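Local coordinates for protein geranyltranstransferase (Thermotoga neapolitana, PDB 4WK5) that probably acts as a magnesium-dependent prenyltransferase of the FPP/GGPP synthase family, building isoprenoid diphosphate chains, at residues E76-V81 / F198-L203; E34-H39 / V85-T90; E160-E165 / Y182-G187; S92-D97 / P111-A116; M48-T53 / R115-G120. All coordinates share one frame; numbering follows the deposited sequence.

Contact 1 (E76-V81 / F198-L203)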
# COMPACT_ATOMS: atom_id res chain seq x y z
N GLU A 76 -0.33 15.12 19.21
CA GLU A 76 0.18 15.25 17.84
C GLU A 76 0.46 13.92 17.16
O GLU A 76 0.01 13.68 16.04
CB GLU A 76 1.45 16.12 17.83
CG GLU A 76 2.06 16.30 16.44
CD GLU A 76 1.04 16.74 15.39
OE1 GLU A 76 0.17 17.58 15.69
OE2 GLU A 76 1.13 16.23 14.25
N ARG A 77 1.21 13.06 17.84
CA ARG A 77 1.50 11.72 17.33
C ARG A 77 0.22 10.90 17.23
O ARG A 77 0.08 10.05 16.36
CB ARG A 77 2.53 11.01 18.21
CG ARG A 77 3.94 11.56 18.11
CD ARG A 77 4.94 10.63 18.78
NE ARG A 77 6.19 10.53 18.02
CZ ARG A 77 7.36 10.99 18.44
NH1 ARG A 77 8.44 10.86 17.68
NH2 ARG A 77 7.46 11.59 19.61
N LEU A 78 -0.71 11.16 18.14
CA LEU A 78 -1.99 10.47 18.15
C LEU A 78 -2.79 10.85 16.89
O LEU A 78 -3.39 9.99 16.23
CB LEU A 78 -2.77 10.81 19.42
CG LEU A 78 -3.81 9.87 20.03
CD1 LEU A 78 -3.20 8.52 20.38
CD2 LEU A 78 -4.41 10.54 21.26
N VAL A 79 -2.79 12.14 16.56
CA VAL A 79 -3.52 12.62 15.38
C VAL A 79 -2.98 11.96 14.11
O VAL A 79 -3.76 11.54 13.25
CB VAL A 79 -3.44 14.15 15.26
CG1 VAL A 79 -3.92 14.62 13.89
CG2 VAL A 79 -4.23 14.81 16.39
N ASP A 80 -1.65 11.85 14.01
CA ASP A 80 -1.01 11.18 12.88
C ASP A 80 -1.49 9.75 12.69
O ASP A 80 -1.82 9.35 11.56
CB ASP A 80 0.51 11.17 13.05
CG ASP A 80 1.13 12.53 12.86
OD1 ASP A 80 0.50 13.40 12.23
OD2 ASP A 80 2.27 12.73 13.35
N VAL A 81 -1.54 8.99 13.78
CA VAL A 81 -2.02 7.61 13.76
C VAL A 81 -3.49 7.58 13.38
O VAL A 81 -3.89 6.77 12.54
CB VAL A 81 -1.82 6.91 15.14
CG1 VAL A 81 -2.42 5.51 15.13
CG2 VAL A 81 -0.33 6.85 15.48
N PHE A 198 -1.34 2.55 22.89
CA PHE A 198 -0.59 1.87 23.96
C PHE A 198 0.88 1.75 23.56
O PHE A 198 1.77 1.86 24.41
CB PHE A 198 -1.19 0.50 24.27
CG PHE A 198 -2.35 0.55 25.23
CD1 PHE A 198 -3.57 1.10 24.86
CD2 PHE A 198 -2.22 0.06 26.52
CE1 PHE A 198 -4.63 1.16 25.74
CE2 PHE A 198 -3.27 0.11 27.41
CZ PHE A 198 -4.48 0.66 27.02
N LEU A 199 1.15 1.54 22.27
CA LEU A 199 2.52 1.53 21.78
C LEU A 199 3.17 2.90 21.94
O LEU A 199 4.32 3.00 22.39
CB LEU A 199 2.58 1.10 20.30
CG LEU A 199 2.57 -0.41 20.06
CD1 LEU A 199 2.27 -0.74 18.60
CD2 LEU A 199 3.90 -1.03 20.49
N LEU A 200 2.44 3.95 21.59
CA LEU A 200 2.94 5.32 21.72
C LEU A 200 3.28 5.67 23.17
O LEU A 200 4.21 6.44 23.43
CB LEU A 200 1.93 6.32 21.18
CG LEU A 200 1.61 6.20 19.69
CD1 LEU A 200 0.66 7.29 19.24
CD2 LEU A 200 2.89 6.27 18.90
N LYS A 201 2.52 5.11 24.11
CA LYS A 201 2.68 5.42 25.53
C LYS A 201 3.68 4.48 26.21
O LYS A 201 4.13 4.74 27.33
CB LYS A 201 1.33 5.35 26.25
CG LYS A 201 1.31 5.91 27.67
CD LYS A 201 1.60 7.40 27.69
CE LYS A 201 1.49 7.98 29.09
NZ LYS A 201 1.80 9.44 29.09
N GLY A 202 4.03 3.39 25.53
CA GLY A 202 4.95 2.41 26.09
C GLY A 202 4.30 1.40 27.02
O GLY A 202 4.98 0.74 27.80
N LEU A 203 2.98 1.30 26.94
CA LEU A 203 2.23 0.33 27.75
C LEU A 203 1.99 -0.97 26.98
O LEU A 203 1.89 -0.96 25.76
CB LEU A 203 0.89 0.93 28.19
CG LEU A 203 0.94 2.32 28.82
CD1 LEU A 203 -0.46 2.85 29.08
CD2 LEU A 203 1.75 2.29 30.11
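A Schellman motif closes helix 175-201, and the last turn of that helix packs L200 against V81, L78 and R77 near the start of helix 75-96. G202 takes a positive phi, and L203 N bonds back to F198 O at 2.9 Å. One methyl of L200 does the touching. L200 CD1 lies 3.9 Å from V81 CG2 and 4.2 Å from L78 CD1. L200 CD1 also lies 4.0 Å from R77 O. L200 CG is anti to its carbonyl carbon (chi1 -63°), which directs the isobutyl group at helix 75-96. The side chains of L200 and V81 run past each other in opposite directions. R77 lies at the exposed border, where its CB faces L200 CD1. The contact is apolar packing between two helices of the all-helical isoprenoid synthase fold. Helix 59-70 meets L78 and V81 through V64. L145 of helix 143-166 also packs on V81, and the loop residues V140 and E142 cover L200.

Contact 2 (E34-H39 / V85-T90); sequences ELVKPH and VELFHT
No ring takes part where L35 and V36 meet L87; the flat groups lie elsewhere on helix 75-96. The H89 ring has E86 OE2 at its edge, in plane. That same oxygen forms a salt bridge with R58. The F88 ring meets F130 of its own chain and F131 of the second subunit. The contact itself is made by methyl groups. L87 splits its two branches between two partners. L87 CD1 lies 4.1 Å from L35 CD1, and the two side chains cross at about a right angle. L87 CD2 lies 3.9 Å from V36 CG1, and here the side chains pass in opposite directions. V36 CG1 is anti to its carbonyl carbon (chi1 -64°), and this is the methyl that reaches L87. One turn on, T90 OG1 donates to E86 O at 2.9 Å. The T90 backbone N reaches the same oxygen from the opposite face of its plane. L129 of helix 119-138 packs on V36, L87 and T90. The contact sets the C-terminal end of helix 23-36 against the middle of helix 75-96. The arrangement is plain helix-to-helix packing in the alpha-helical prenyl synthase domain.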
# COMPACT_ATOMS: atom_id res chain seq x y z
N GLU A 34 -6.06 18.41 4.89
CA GLU A 34 -4.75 18.98 4.61
C GLU A 34 -3.89 17.99 3.83
O GLU A 34 -3.18 18.37 2.87
CB GLU A 34 -4.03 19.38 5.90
CG GLU A 34 -4.56 20.64 6.54
CD GLU A 34 -3.90 20.94 7.87
OE1 GLU A 34 -3.20 20.05 8.42
OE2 GLU A 34 -4.07 22.07 8.37
N LEU A 35 -3.95 16.72 4.22
CA LEU A 35 -3.10 15.69 3.61
C LEU A 35 -3.53 15.32 2.20
O LEU A 35 -2.68 14.94 1.38
CB LEU A 35 -3.09 14.42 4.48
CG LEU A 35 -2.39 14.59 5.83
CD1 LEU A 35 -2.59 13.34 6.66
CD2 LEU A 35 -0.92 14.87 5.63
N VAL A 36 -4.82 15.42 1.89
CA VAL A 36 -5.27 15.03 0.55
C VAL A 36 -5.55 16.21 -0.40
O VAL A 36 -6.00 16.01 -1.54
CB VAL A 36 -6.52 14.11 0.61
CG1 VAL A 36 -6.18 12.80 1.32
CG2 VAL A 36 -7.72 14.81 1.29
N LYS A 37 -5.29 17.44 0.05
CA LYS A 37 -5.28 18.59 -0.87
C LYS A 37 -4.28 18.37 -2.01
O LYS A 37 -3.11 18.05 -1.77
CB LYS A 37 -4.96 19.89 -0.12
CG LYS A 37 -5.15 21.14 -0.98
CD LYS A 37 -4.11 22.20 -0.67
CE LYS A 37 -4.44 22.96 0.59
NZ LYS A 37 -4.15 24.43 0.47
N PRO A 38 -4.74 18.50 -3.26
CA PRO A 38 -3.85 18.24 -4.39
C PRO A 38 -2.63 19.16 -4.40
O PRO A 38 -2.73 20.33 -4.01
CB PRO A 38 -4.74 18.51 -5.61
CG PRO A 38 -6.13 18.18 -5.10
CD PRO A 38 -6.13 18.74 -3.70
N HIS A 39 -1.49 18.63 -4.82
CA HIS A 39 -0.27 19.42 -4.90
C HIS A 39 0.32 19.44 -6.31
O HIS A 39 1.12 20.32 -6.62
CB HIS A 39 0.77 18.89 -3.92
CG HIS A 39 1.96 19.78 -3.77
ND1 HIS A 39 3.09 19.66 -4.55
CD2 HIS A 39 2.20 20.82 -2.93
CE1 HIS A 39 3.97 20.58 -4.20
NE2 HIS A 39 3.45 21.30 -3.22
N VAL A 85 -5.05 5.75 10.02
CA VAL A 85 -6.02 4.67 10.05
C VAL A 85 -7.20 5.03 9.15
O VAL A 85 -7.73 4.18 8.41
CB VAL A 85 -6.48 4.39 11.50
CG1 VAL A 85 -7.71 3.50 11.51
CG2 VAL A 85 -5.33 3.74 12.29
N GLU A 86 -7.62 6.29 9.18
CA GLU A 86 -8.78 6.66 8.37
C GLU A 86 -8.43 6.71 6.88
O GLU A 86 -9.27 6.34 6.05
CB GLU A 86 -9.36 8.01 8.83
CG GLU A 86 -10.68 8.41 8.13
CD GLU A 86 -11.86 7.47 8.40
OE1 GLU A 86 -11.78 6.59 9.28
OE2 GLU A 86 -12.89 7.61 7.71
N LEU A 87 -7.23 7.15 6.54
CA LEU A 87 -6.79 7.11 5.14
C LEU A 87 -6.78 5.67 4.62
O LEU A 87 -7.21 5.39 3.50
CB LEU A 87 -5.40 7.74 4.99
CG LEU A 87 -5.37 9.27 5.15
CD1 LEU A 87 -3.94 9.74 5.32
CD2 LEU A 87 -6.02 9.95 3.95
N PHE A 88 -6.29 4.75 5.45
CA PHE A 88 -6.24 3.35 5.07
C PHE A 88 -7.64 2.80 4.86
O PHE A 88 -7.91 2.09 3.87
CB PHE A 88 -5.47 2.52 6.12
CG PHE A 88 -5.17 1.12 5.66
CD1 PHE A 88 -6.13 0.13 5.76
CD2 PHE A 88 -3.95 0.83 5.07
CE1 PHE A 88 -5.86 -1.16 5.29
CE2 PHE A 88 -3.68 -0.46 4.60
CZ PHE A 88 -4.63 -1.44 4.71
N HIS A 89 -8.54 3.12 5.79
CA HIS A 89 -9.93 2.68 5.71
C HIS A 89 -10.58 3.22 4.43
O HIS A 89 -11.27 2.49 3.71
CB HIS A 89 -10.70 3.11 6.95
CG HIS A 89 -12.18 2.86 6.87
ND1 HIS A 89 -12.71 1.60 6.73
CD2 HIS A 89 -13.23 3.72 6.86
CE1 HIS A 89 -14.03 1.68 6.66
NE2 HIS A 89 -14.37 2.96 6.73
N THR A 90 -10.35 4.51 4.14
CA THR A 90 -10.91 5.13 2.93
C THR A 90 -10.44 4.41 1.67
O THR A 90 -11.24 4.08 0.79
CB THR A 90 -10.54 6.63 2.87
OG1 THR A 90 -11.07 7.28 4.04
CG2 THR A 90 -11.12 7.27 1.61

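Contact 3 (E160-E165 / Y182-G187); sequences EAMDVE and YSFKTG
M162 and F184 form a Met-aromatic contact on one side of this helix pair, while E160, D163 and K185 form a salt-bridge network on the other. Helices 143-166 and 175-201 belong to the helical bundle of the prenyl synthases. Here their axes approach to 8.9 Å and cross at -120°. The two sides differ in burial. On the apolar side M162 and F184 are both buried. M162 CE lies 3.8 Å from F184 CD2. M162 SD is 5.2 Å from the centroid of the F184 ring and approaches it obliquely, 42° off the normal. The second subunit closes over this side: its F40 ring meets F184, and its L42 packs on M162. The polar side buries more surface between the segments, yet K185 there is partly exposed. The K185 chain runs beside E160, pointing the same way, and bends at its last torsion (chi4 61°). D163 OD2 lies 3.3 Å from K185 CE and forms a salt bridge with K185 NZ at 3.4 Å. The salt bridge from K185 NZ to E160 OE1 is modelled too short, so the places of both atoms are less certain, and the D163 bridge shares the doubt about NZ. Sequence places K185 in the Lys-Thr pair of this family, which in relatives helps bind the substrate diphosphate. Helix 175-201 widens into a pi-type turn just here. Y182 O accepts from both T186 N and G187 N, each at 3.0 Å.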
# COMPACT_ATOMS: atom_id res chain seq x y z
N GLU A 160 -10.22 -9.21 3.23
CA GLU A 160 -11.02 -8.82 2.07
C GLU A 160 -10.98 -9.93 1.02
O GLU A 160 -12.01 -10.25 0.41
CB GLU A 160 -10.54 -7.49 1.49
CG GLU A 160 -11.29 -7.05 0.22
CD GLU A 160 -12.81 -6.92 0.41
OE1 GLU A 160 -13.26 -6.66 1.55
OE2 GLU A 160 -13.55 -7.10 -0.58
N ALA A 161 -9.81 -10.54 0.83
CA ALA A 161 -9.69 -11.67 -0.09
C ALA A 161 -10.62 -12.81 0.33
O ALA A 161 -11.35 -13.36 -0.50
CB ALA A 161 -8.23 -12.16 -0.16
N MET A 162 -10.63 -13.16 1.62
CA MET A 162 -11.56 -14.19 2.10
C MET A 162 -13.02 -13.84 1.77
O MET A 162 -13.78 -14.68 1.27
CB MET A 162 -11.41 -14.39 3.61
CG MET A 162 -10.08 -14.99 4.04
SD MET A 162 -9.89 -14.84 5.83
CE MET A 162 -8.25 -15.54 6.06
N ASP A 163 -13.41 -12.59 2.03
CA ASP A 163 -14.79 -12.15 1.80
C ASP A 163 -15.17 -12.35 0.32
O ASP A 163 -16.21 -12.94 0.01
CB ASP A 163 -14.93 -10.68 2.23
CG ASP A 163 -16.35 -10.32 2.65
OD1 ASP A 163 -17.20 -11.21 2.89
OD2 ASP A 163 -16.61 -9.10 2.77
N VAL A 164 -14.30 -11.90 -0.57
CA VAL A 164 -14.52 -12.04 -2.01
C VAL A 164 -14.57 -13.49 -2.43
O VAL A 164 -15.46 -13.92 -3.19
CB VAL A 164 -13.43 -11.31 -2.81
CG1 VAL A 164 -13.44 -11.75 -4.28
CG2 VAL A 164 -13.62 -9.80 -2.69
N GLU A 165 -13.63 -14.28 -1.92
CA GLU A 165 -13.51 -15.66 -2.37
C GLU A 165 -14.61 -16.58 -1.81
O GLU A 165 -15.00 -17.56 -2.44
CB GLU A 165 -12.13 -16.20 -2.01
CG GLU A 165 -11.05 -15.49 -2.83
CD GLU A 165 -9.68 -16.09 -2.65
OE1 GLU A 165 -9.60 -17.33 -2.50
OE2 GLU A 165 -8.69 -15.32 -2.65
N TYR A 182 -14.08 -12.16 9.52
CA TYR A 182 -14.48 -10.93 10.21
C TYR A 182 -13.31 -10.38 11.00
O TYR A 182 -13.06 -9.18 11.04
CB TYR A 182 -15.66 -11.18 11.17
CG TYR A 182 -17.02 -11.16 10.49
CD1 TYR A 182 -17.21 -11.77 9.25
CD2 TYR A 182 -18.11 -10.56 11.11
CE1 TYR A 182 -18.45 -11.75 8.64
CE2 TYR A 182 -19.34 -10.55 10.51
CZ TYR A 182 -19.51 -11.14 9.27
OH TYR A 182 -20.75 -11.12 8.67
N SER A 183 -12.60 -11.28 11.67
CA SER A 183 -11.46 -10.90 12.48
C SER A 183 -10.39 -10.21 11.65
O SER A 183 -9.82 -9.20 12.07
CB SER A 183 -10.86 -12.12 13.16
OG SER A 183 -9.64 -11.80 13.79
N PHE A 184 -10.13 -10.75 10.47
CA PHE A 184 -9.12 -10.17 9.59
C PHE A 184 -9.60 -8.90 8.89
O PHE A 184 -8.89 -7.89 8.82
CB PHE A 184 -8.68 -11.17 8.52
CG PHE A 184 -7.61 -12.15 8.98
CD1 PHE A 184 -7.45 -12.46 10.32
CD2 PHE A 184 -6.76 -12.71 8.06
CE1 PHE A 184 -6.47 -13.35 10.73
CE2 PHE A 184 -5.76 -13.61 8.46
CZ PHE A 184 -5.62 -13.93 9.79
N LYS A 185 -10.82 -8.95 8.35
CA LYS A 185 -11.29 -7.87 7.48
C LYS A 185 -11.67 -6.59 8.24
O LYS A 185 -11.52 -5.48 7.71
CB LYS A 185 -12.49 -8.36 6.67
CG LYS A 185 -13.13 -7.34 5.74
CD LYS A 185 -14.52 -7.82 5.34
CE LYS A 185 -15.32 -6.75 4.63
NZ LYS A 185 -14.68 -6.32 3.36
N THR A 186 -12.17 -6.76 9.46
CA THR A 186 -12.66 -5.64 10.26
C THR A 186 -11.98 -5.57 11.63
O THR A 186 -11.58 -4.49 12.09
CB THR A 186 -14.19 -5.75 10.45
OG1 THR A 186 -14.81 -5.82 9.16
CG2 THR A 186 -14.73 -4.53 11.21
N GLY A 187 -11.84 -6.72 12.27
CA GLY A 187 -11.22 -6.79 13.59
C GLY A 187 -9.81 -6.23 13.64
O GLY A 187 -9.45 -5.50 14.58

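Contact 4 (S92-D97 / P111-A116); sequences SLVHDD and PSCHRA
D97 meets H114 most closely, with D97 O only 2.9 Å from H114 CE1. D97 CB also touches CE1, from the edge of the ring and in its plane. D97 OD2 lies 4.0 Å from S112 CB, and V94 CG1 lies 4.2 Å from C113 CB. Two waters bridge the rest. One donates to V94 O at 2.8 Å and hydrogen-bonds H114 ND1 at 3.0 Å. The other donates to D97 OD2 at 2.7 Å and accepts from C113 N at 2.9 Å. D96 and D97 open the sequence DDLPPID, which fits the first aspartate-rich motif of the FPP/GGPP synthases. In relatives this motif binds the substrate diphosphate through magnesium. The carboxylate of D97 has a stronger partner in R107, whose NE forms a salt bridge with OD2. S112 takes the N-cap position of helix 113-117. S112 OG sits 3.0 Å above one face of the H114 ring, toward the rim, and hydrogen-bonds to A104 O. H114 CG stands between its backbone N and carbonyl carbon (chi1 63°), which folds the ring back beside S112. Farther out, L98 and P99 pack on H114, and A47 and S51 of helix 43-53 pack on C113.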
# COMPACT_ATOMS: atom_id res chain seq x y z
N SER A 92 -9.37 1.36 1.38
CA SER A 92 -9.96 0.02 1.30
C SER A 92 -11.36 0.08 0.69
O SER A 92 -11.73 -0.80 -0.10
CB SER A 92 -9.98 -0.66 2.68
OG SER A 92 -10.88 -0.04 3.59
N LEU A 93 -12.13 1.11 1.03
CA LEU A 93 -13.47 1.29 0.48
C LEU A 93 -13.43 1.65 -1.01
O LEU A 93 -14.25 1.17 -1.78
CB LEU A 93 -14.22 2.39 1.24
CG LEU A 93 -14.49 2.11 2.72
CD1 LEU A 93 -15.22 3.30 3.32
CD2 LEU A 93 -15.29 0.82 2.86
N VAL A 94 -12.46 2.47 -1.41
CA VAL A 94 -12.29 2.81 -2.82
C VAL A 94 -12.08 1.55 -3.67
O VAL A 94 -12.73 1.36 -4.69
CB VAL A 94 -11.11 3.78 -3.02
CG1 VAL A 94 -10.82 3.96 -4.50
CG2 VAL A 94 -11.44 5.14 -2.37
N HIS A 95 -11.18 0.67 -3.23
CA HIS A 95 -10.95 -0.57 -3.98
C HIS A 95 -12.13 -1.54 -3.87
O HIS A 95 -12.52 -2.16 -4.87
CB HIS A 95 -9.65 -1.24 -3.50
CG HIS A 95 -8.43 -0.61 -4.09
ND1 HIS A 95 -7.15 -1.12 -3.91
CD2 HIS A 95 -8.28 0.49 -4.86
CE1 HIS A 95 -6.29 -0.36 -4.56
NE2 HIS A 95 -6.95 0.62 -5.15
N ASP A 96 -12.73 -1.64 -2.69
CA ASP A 96 -13.84 -2.57 -2.51
C ASP A 96 -15.04 -2.19 -3.37
O ASP A 96 -15.78 -3.07 -3.81
CB ASP A 96 -14.26 -2.64 -1.04
CG ASP A 96 -13.22 -3.35 -0.18
OD1 ASP A 96 -12.35 -4.04 -0.74
OD2 ASP A 96 -13.29 -3.22 1.06
N ASP A 97 -15.26 -0.90 -3.59
CA ASP A 97 -16.39 -0.47 -4.42
C ASP A 97 -16.24 -0.78 -5.90
O ASP A 97 -17.22 -0.72 -6.63
CB ASP A 97 -16.63 1.04 -4.30
CG ASP A 97 -17.26 1.44 -2.99
OD1 ASP A 97 -17.81 0.56 -2.28
OD2 ASP A 97 -17.21 2.65 -2.68
N PRO A 111 -21.81 9.49 -5.69
CA PRO A 111 -21.19 8.49 -6.57
C PRO A 111 -19.93 7.92 -5.97
O PRO A 111 -19.15 8.64 -5.34
CB PRO A 111 -20.87 9.28 -7.84
CG PRO A 111 -21.89 10.38 -7.85
CD PRO A 111 -22.09 10.75 -6.39
N SER A 112 -19.73 6.62 -6.15
CA SER A 112 -18.49 6.00 -5.73
C SER A 112 -17.33 6.63 -6.50
O SER A 112 -17.55 7.33 -7.49
CB SER A 112 -18.55 4.50 -6.00
OG SER A 112 -18.82 4.29 -7.38
N CYS A 113 -16.10 6.42 -6.03
CA CYS A 113 -14.95 7.08 -6.63
C CYS A 113 -14.83 6.71 -8.12
O CYS A 113 -14.58 7.59 -8.95
CB CYS A 113 -13.67 6.71 -5.87
SG CYS A 113 -12.19 7.67 -6.36
N HIS A 114 -15.02 5.44 -8.48
CA HIS A 114 -14.88 5.06 -9.88
C HIS A 114 -16.03 5.59 -10.75
O HIS A 114 -15.85 5.79 -11.95
CB HIS A 114 -14.77 3.54 -10.04
CG HIS A 114 -15.98 2.79 -9.57
ND1 HIS A 114 -16.17 2.45 -8.25
CD2 HIS A 114 -17.04 2.30 -10.25
CE1 HIS A 114 -17.31 1.80 -8.13
NE2 HIS A 114 -17.85 1.68 -9.33
N ARG A 115 -17.19 5.83 -10.15
CA ARG A 115 -18.27 6.44 -10.92
C ARG A 115 -17.93 7.90 -11.17
O ARG A 115 -18.20 8.44 -12.26
CB ARG A 115 -19.62 6.29 -10.19
CG ARG A 115 -20.19 4.88 -10.25
CD ARG A 115 -20.70 4.55 -11.65
NE ARG A 115 -21.97 5.25 -11.90
CZ ARG A 115 -22.60 5.29 -13.07
NH1 ARG A 115 -22.08 4.68 -14.13
NH2 ARG A 115 -23.74 5.95 -13.19
N ALA A 116 -17.31 8.55 -10.19
CA ALA A 116 -16.99 9.97 -10.31
C ALA A 116 -15.81 10.22 -11.25
O ALA A 116 -15.81 11.21 -11.96
CB ALA A 116 -16.69 10.56 -8.92
O HOH W 1 -14.33 3.26 -6.03
O HOH W 2 -15.65 4.53 -3.90

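Contact 5 (M48-T53 / R115-G120)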
# COMPACT_ATOMS: atom_id res chain seq x y z
N MET A 48 -8.64 11.32 -4.74
CA MET A 48 -8.27 11.02 -3.36
C MET A 48 -9.02 11.95 -2.41
O MET A 48 -9.60 11.50 -1.39
CB MET A 48 -6.75 11.16 -3.16
CG MET A 48 -5.99 10.05 -3.83
SD MET A 48 -4.22 10.16 -3.52
CE MET A 48 -3.60 11.10 -4.88
N GLN A 49 -9.02 13.24 -2.74
CA GLN A 49 -9.71 14.21 -1.91
C GLN A 49 -11.20 13.94 -1.88
O GLN A 49 -11.85 14.00 -0.83
CB GLN A 49 -9.45 15.64 -2.39
CG GLN A 49 -10.20 16.67 -1.53
CD GLN A 49 -10.11 18.09 -2.12
OE1 GLN A 49 -10.66 18.37 -3.20
NE2 GLN A 49 -9.40 18.95 -1.44
N TYR A 50 -11.74 13.60 -3.05
CA TYR A 50 -13.17 13.32 -3.17
C TYR A 50 -13.60 12.22 -2.22
O TYR A 50 -14.59 12.36 -1.49
CB TYR A 50 -13.51 12.93 -4.61
CG TYR A 50 -14.94 12.51 -4.82
CD1 TYR A 50 -15.95 13.45 -5.00
CD2 TYR A 50 -15.29 11.16 -4.89
CE1 TYR A 50 -17.27 13.06 -5.20
CE2 TYR A 50 -16.62 10.75 -5.09
CZ TYR A 50 -17.59 11.71 -5.25
OH TYR A 50 -18.90 11.34 -5.45
N SER A 51 -12.87 11.10 -2.23
CA SER A 51 -13.26 9.98 -1.41
C SER A 51 -13.17 10.28 0.08
O SER A 51 -13.97 9.78 0.87
CB SER A 51 -12.43 8.76 -1.77
OG SER A 51 -12.88 8.25 -3.02
N VAL A 52 -12.22 11.13 0.47
CA VAL A 52 -12.15 11.59 1.84
C VAL A 52 -13.31 12.54 2.20
O VAL A 52 -13.94 12.42 3.26
CB VAL A 52 -10.80 12.29 2.12
CG1 VAL A 52 -10.83 13.05 3.44
CG2 VAL A 52 -9.70 11.24 2.13
N THR A 53 -13.62 13.48 1.29
CA THR A 53 -14.61 14.52 1.58
C THR A 53 -16.02 13.93 1.58
O THR A 53 -16.91 14.45 2.26
CB THR A 53 -14.52 15.66 0.56
OG1 THR A 53 -13.17 16.13 0.49
CG2 THR A 53 -15.45 16.80 0.96
N ARG A 115 -17.19 5.83 -10.15
CA ARG A 115 -18.27 6.44 -10.92
C ARG A 115 -17.93 7.90 -11.17
O ARG A 115 -18.20 8.44 -12.26
CB ARG A 115 -19.62 6.29 -10.19
CG ARG A 115 -20.19 4.88 -10.25
CD ARG A 115 -20.70 4.55 -11.65
NE ARG A 115 -21.97 5.25 -11.90
CZ ARG A 115 -22.60 5.29 -13.07
NH1 ARG A 115 -22.08 4.68 -14.13
NH2 ARG A 115 -23.74 5.95 -13.19
N ALA A 116 -17.31 8.55 -10.19
CA ALA A 116 -16.99 9.97 -10.31
C ALA A 116 -15.81 10.22 -11.25
O ALA A 116 -15.81 11.21 -11.96
CB ALA A 116 -16.69 10.56 -8.92
N TYR A 117 -14.83 9.31 -11.25
CA TYR A 117 -13.54 9.50 -11.93
C TYR A 117 -13.12 8.40 -12.92
O TYR A 117 -12.12 8.54 -13.63
CB TYR A 117 -12.42 9.63 -10.89
CG TYR A 117 -12.39 10.99 -10.26
CD1 TYR A 117 -13.09 11.26 -9.08
CD2 TYR A 117 -11.65 12.01 -10.84
CE1 TYR A 117 -13.06 12.54 -8.52
CE2 TYR A 117 -11.61 13.25 -10.30
CZ TYR A 117 -12.30 13.53 -9.16
OH TYR A 117 -12.21 14.80 -8.67
N GLY A 118 -13.85 7.29 -12.95
CA GLY A 118 -13.45 6.17 -13.78
C GLY A 118 -12.68 5.15 -12.97
O GLY A 118 -12.08 5.52 -11.95
N GLU A 119 -12.67 3.89 -13.41
CA GLU A 119 -12.01 2.82 -12.66
C GLU A 119 -10.50 2.99 -12.53
O GLU A 119 -9.94 2.66 -11.49
CB GLU A 119 -12.28 1.46 -13.30
CG GLU A 119 -13.72 1.04 -13.23
CD GLU A 119 -13.96 -0.30 -13.88
OE1 GLU A 119 -13.33 -1.28 -13.44
OE2 GLU A 119 -14.77 -0.35 -14.83
N GLY A 120 -9.84 3.45 -13.60
CA GLY A 120 -8.39 3.59 -13.60
C GLY A 120 -7.93 4.61 -12.57
O GLY A 120 -7.05 4.34 -11.74
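Y50 receives A116 over one ring face in a CH-pi contact, while Y117 meets the base of the same side chain. The contact joins helix 43-53 to the short helix 113-117, at the surface of the all-helical isoprenoid synthase fold. A116 CB stands 4.2 Å from the centroid of the Y50 ring and 26° off its normal. The methyl lies toward the outer part of the ring, near CE2 and CZ. Y50 CG is anti to its backbone N (chi1 175°), which swings the ring toward A116. The two tyrosine side chains cross at a slant. Y117 brings its CE1 carbon to Y50 CB at 4.0 Å and to Y50 CG at 4.2 Å. Beyond Y50, the Y117 side chain rests on L43, S46 and A47 of helix 43-53. G118, with positive phi, follows helix 113-117 and takes the N-cap position of helix 119-138. The chain thus turns from one helix into the next directly after Y117. The hydroxyl of Y50 is held outside the two segments by a hydrogen bond to P111 O. The closest approach of the two segments' side chains is Y50 CE2 to A116 CB, at 3.8 Å.

How the contacts relate
Contacts 1, 2, 3 and 4 are buried contacts, and contact 5 lies at the surface. Helix 75-96 runs through contacts 1, 2 and 4 in turn. The first two are methyl packing, whereas contact 4 is polar and wet, at the aspartate-rich end. Helix 175-201 likewise serves contact 1 at its C-terminal end and contact 3 farther back. E160 and D96, two like charges, come close where contacts 3 and 4 touch; in relatives the aspartate-rich motif and the Lys-Thr pair belong to one active site. Contacts 4 and 5 share R115 and A116. Contact 2 meets contact 5 through V36 and V52. The second subunit reaches parts of contacts 2 to 5 but not contact 1.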